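Local coordinates for protein acyl-coenzyme A oxidase 1 (Yarrowia lipolytica, PDB 5Y9D) that oxidises acyl-CoA thioesters to (2E)-enoyl-CoAs with FAD and molecular oxygen, releasing hydrogen peroxide, in peroxisomal fatty acid beta-oxidation, at residues A[491-494]-A[495-498]; A[365-368]-A[369-373]. All blocks are in the same frame, centred on the assembly; numbering follows the deposited sequence.

Interaction 1 (A[491-494]-A[495-498]); sequences VGAS and IQYV
The Tyr497 ring meets the preceding turn at its edge, where the carbonyl oxygen Ser494 O lies in the ring plane, 3.3 Å from Tyr497 CE1. One face of the same ring carries its neighbour Val498, whose CG2 sits 3.8 Å above the plane and offset toward the rim. CG of the tyrosine lies between its backbone N and carbonyl carbon (chi1 72°), a torsion that swings the ring back beside Ser494. The chain here coils tightly: Ile495 N donates to Gly492 O at 3.0 Å, and a weak bond follows from Gln496 N to Ala493 O. These i to i+3 bonds mark tight turns, and Tyr497 and Val498 lie in a 3-10 segment that runs on beyond them. The extended Gln496 side chain runs alongside the first turn, its CG 3.2 Å from Gly492 O. Val491 and Ile495 form the apolar part, crossing at about a right angle with Val491 CG1 3.8 Å from Ile495 CB. This loop, which follows helix 467-486, lays Val491 and Ile495 on that helix at Gln484, Ile485 and Ser481. Tyr497 reaches between helices 519-544 and 558-581, where its OH is hydrogen-bonded to Ser530 and His568.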
# COMPACT_ATOMS: atom_id res chain seq x y z
N VAL A 491 23.07 14.33 27.59
CA VAL A 491 22.28 13.73 26.52
C VAL A 491 22.26 14.63 25.29
O VAL A 491 22.38 15.85 25.39
CB VAL A 491 20.83 13.50 26.96
CG1 VAL A 491 20.01 12.97 25.80
CG2 VAL A 491 20.79 12.51 28.10
N GLY A 492 22.10 14.00 24.12
CA GLY A 492 21.96 14.74 22.84
C GLY A 492 20.97 15.90 22.86
O GLY A 492 19.95 15.84 23.53
N ALA A 493 21.27 16.96 22.11
CA ALA A 493 20.36 18.13 21.99
C ALA A 493 18.93 17.74 21.60
O ALA A 493 17.95 18.37 22.04
CB ALA A 493 20.92 19.11 20.97
N SER A 494 18.84 16.68 20.79
CA SER A 494 17.61 16.12 20.26
C SER A 494 16.65 15.68 21.35
O SER A 494 15.43 15.74 21.17
CB SER A 494 17.94 14.88 19.37
OG SER A 494 19.36 14.73 19.13
N ILE A 495 17.19 15.16 22.44
CA ILE A 495 16.37 14.61 23.51
C ILE A 495 16.34 15.41 24.80
O ILE A 495 15.72 15.00 25.75
CB ILE A 495 16.76 13.16 23.84
CG1 ILE A 495 17.37 12.45 22.64
CG2 ILE A 495 15.53 12.40 24.30
CD1 ILE A 495 17.48 10.95 22.79
N GLN A 496 16.98 16.57 24.81
CA GLN A 496 17.09 17.36 26.03
C GLN A 496 15.75 17.79 26.61
O GLN A 496 15.57 17.84 27.81
CB GLN A 496 17.98 18.58 25.79
CG GLN A 496 19.43 18.23 25.56
CD GLN A 496 20.35 19.38 25.91
OE1 GLN A 496 20.64 20.23 25.08
NE2 GLN A 496 20.81 19.40 27.15
N TYR A 497 14.80 18.08 25.73
CA TYR A 497 13.52 18.64 26.12
C TYR A 497 12.77 17.70 27.04
O TYR A 497 11.87 18.11 27.75
CB TYR A 497 12.67 18.90 24.88
CG TYR A 497 12.16 17.64 24.23
CD1 TYR A 497 12.95 16.93 23.35
CD2 TYR A 497 10.90 17.16 24.51
CE1 TYR A 497 12.49 15.78 22.76
CE2 TYR A 497 10.43 16.01 23.91
CZ TYR A 497 11.24 15.33 23.04
OH TYR A 497 10.78 14.19 22.46
N VAL A 498 13.12 16.43 27.00
CA VAL A 498 12.45 15.43 27.81
C VAL A 498 12.60 15.79 29.28
O VAL A 498 11.74 15.47 30.09
CB VAL A 498 12.97 14.01 27.52
CG1 VAL A 498 12.32 13.01 28.45
CG2 VAL A 498 12.67 13.62 26.09

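Interaction 2 (A[365-368]-A[369-373]); sequences LAYC and YAMKM
Met371, one helical turn beyond Tyr367, lays its terminal methyl over one face of the Tyr367 ring. Met371 CE is 4.0 Å from the centroid of the Tyr367 ring and 18° off the ring normal, which makes this a CH-pi contact displaced toward the rim, closest to Tyr367 CE1. The sulfur takes a more oblique position, with Met371 SD 5.1 Å from the same Tyr367 centroid, completing a Met-aromatic pair. The extended methionine chain (chi2 173°, chi3 176°) carries the methyl back along the helix to the ring. A second i to i+4 pair is built differently: Leu365 and Tyr369 run side by side in the same direction, and Leu365 CD1 meets the edge of the Tyr369 ring in its plane, 3.8 Å from CE1.

The tight part is the backbone. Tyr369 N donates to Leu365 O at 3.0 Å, and Met371 N reaches Tyr367 O at 2.8 Å. The bonding is looser at the following step, where Lys372 N to Cys368 O stretches to a weak 3.5 Å. Solvent hardly enters the contrast, since every touching residue is buried; even Lys372 leads its chain away to a hydrogen bond from NZ to Leu51 O. The Tyr367 ring also makes a cation-pi contact with Arg570. A serine in place of Tyr367 would probably leave the Met371 methyl without its aromatic face and Arg570 without its cation-pi partner.

These residues belong to helix 355-391 of the C-alpha1 region, enclosed by other helices. Cys368 packs on helix 306-334, Ala366 and Ala370 face Phe599 of helix 589-606, and Tyr369 lies among helices 44-52, 589-606 and 558-581.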
# COMPACT_ATOMS: atom_id res chain seq x y z
N LEU A 365 2.03 17.13 1.31
CA LEU A 365 3.07 18.06 0.77
C LEU A 365 3.95 18.66 1.87
O LEU A 365 5.16 18.75 1.73
CB LEU A 365 2.48 19.18 -0.08
CG LEU A 365 3.53 20.12 -0.69
CD1 LEU A 365 4.55 19.36 -1.54
CD2 LEU A 365 2.89 21.22 -1.52
N ALA A 366 3.34 19.08 2.95
CA ALA A 366 4.10 19.61 4.07
C ALA A 366 4.95 18.52 4.74
O ALA A 366 6.13 18.74 5.02
CB ALA A 366 3.18 20.27 5.06
N TYR A 367 4.37 17.35 4.93
CA TYR A 367 5.11 16.19 5.47
C TYR A 367 6.38 16.07 4.67
O TYR A 367 7.48 16.09 5.21
CB TYR A 367 4.29 14.88 5.36
CG TYR A 367 4.71 13.73 6.25
CD1 TYR A 367 5.94 13.70 6.89
CD2 TYR A 367 3.87 12.64 6.45
CE1 TYR A 367 6.32 12.66 7.71
CE2 TYR A 367 4.23 11.59 7.28
CZ TYR A 367 5.48 11.60 7.89
OH TYR A 367 5.90 10.58 8.71
N CYS A 368 6.21 15.94 3.36
CA CYS A 368 7.32 15.77 2.44
C CYS A 368 8.38 16.84 2.64
O CYS A 368 9.54 16.51 2.87
CB CYS A 368 6.81 15.77 1.00
SG CYS A 368 8.17 15.71 -0.17
N TYR A 369 8.01 18.13 2.60
CA TYR A 369 9.02 19.22 2.84
C TYR A 369 9.78 18.94 4.14
O TYR A 369 10.99 19.11 4.19
CB TYR A 369 8.40 20.64 2.93
CG TYR A 369 8.31 21.42 1.63
CD1 TYR A 369 7.49 21.01 0.60
CD2 TYR A 369 9.03 22.58 1.44
CE1 TYR A 369 7.41 21.72 -0.59
CE2 TYR A 369 8.97 23.29 0.25
CZ TYR A 369 8.14 22.88 -0.75
OH TYR A 369 8.04 23.60 -1.93
N ALA A 370 9.05 18.50 5.18
CA ALA A 370 9.65 18.19 6.49
C ALA A 370 10.60 17.01 6.42
O ALA A 370 11.66 16.98 7.07
CB ALA A 370 8.57 17.91 7.53
N MET A 371 10.24 16.01 5.64
CA MET A 371 11.17 14.90 5.51
C MET A 371 12.58 15.34 5.15
O MET A 371 13.54 14.82 5.72
CB MET A 371 10.66 13.87 4.54
CG MET A 371 9.54 13.04 5.13
SD MET A 371 8.97 12.08 3.76
CE MET A 371 7.75 11.03 4.53
N LYS A 372 12.72 16.32 4.25
CA LYS A 372 14.04 16.83 3.85
C LYS A 372 14.83 17.45 4.98
O LYS A 372 16.05 17.27 5.05
CB LYS A 372 13.94 17.85 2.70
CG LYS A 372 15.27 18.31 2.11
CD LYS A 372 16.07 17.14 1.55
CE LYS A 372 17.49 17.56 1.20
NZ LYS A 372 17.54 18.33 -0.05
N MET A 373 14.15 18.21 5.83
CA MET A 373 14.76 18.72 7.07
C MET A 373 15.36 17.55 7.91
O MET A 373 16.55 17.57 8.25
CB MET A 373 13.75 19.53 7.91
CG MET A 373 12.82 20.46 7.10
SD MET A 373 13.73 21.64 6.09
CE MET A 373 12.86 21.48 4.54

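Overall arrangement
Interaction 2 belongs to the buried core, with its centre about 14 Å from that of the chain, whereas interaction 1 is a surface contact about 25 Å out. Their own centres lie about 22 Å apart, and the nearest atoms, at about 12 Å, do not touch. Residues 365-373 follow a regular helix with i to i+4 bonding and aromatic, methionine and aliphatic side chains; residues 491-498 form a loop of i to i+3 turns with 3-10 conformation at Tyr497 and Val498, where exposed Ala493 and Gln496 accompany a small apolar patch. Helix 558-581 links the two settings: interaction 1 meets it through Ser494 and Tyr497, interaction 2 through Tyr369, Ala370 and Met373.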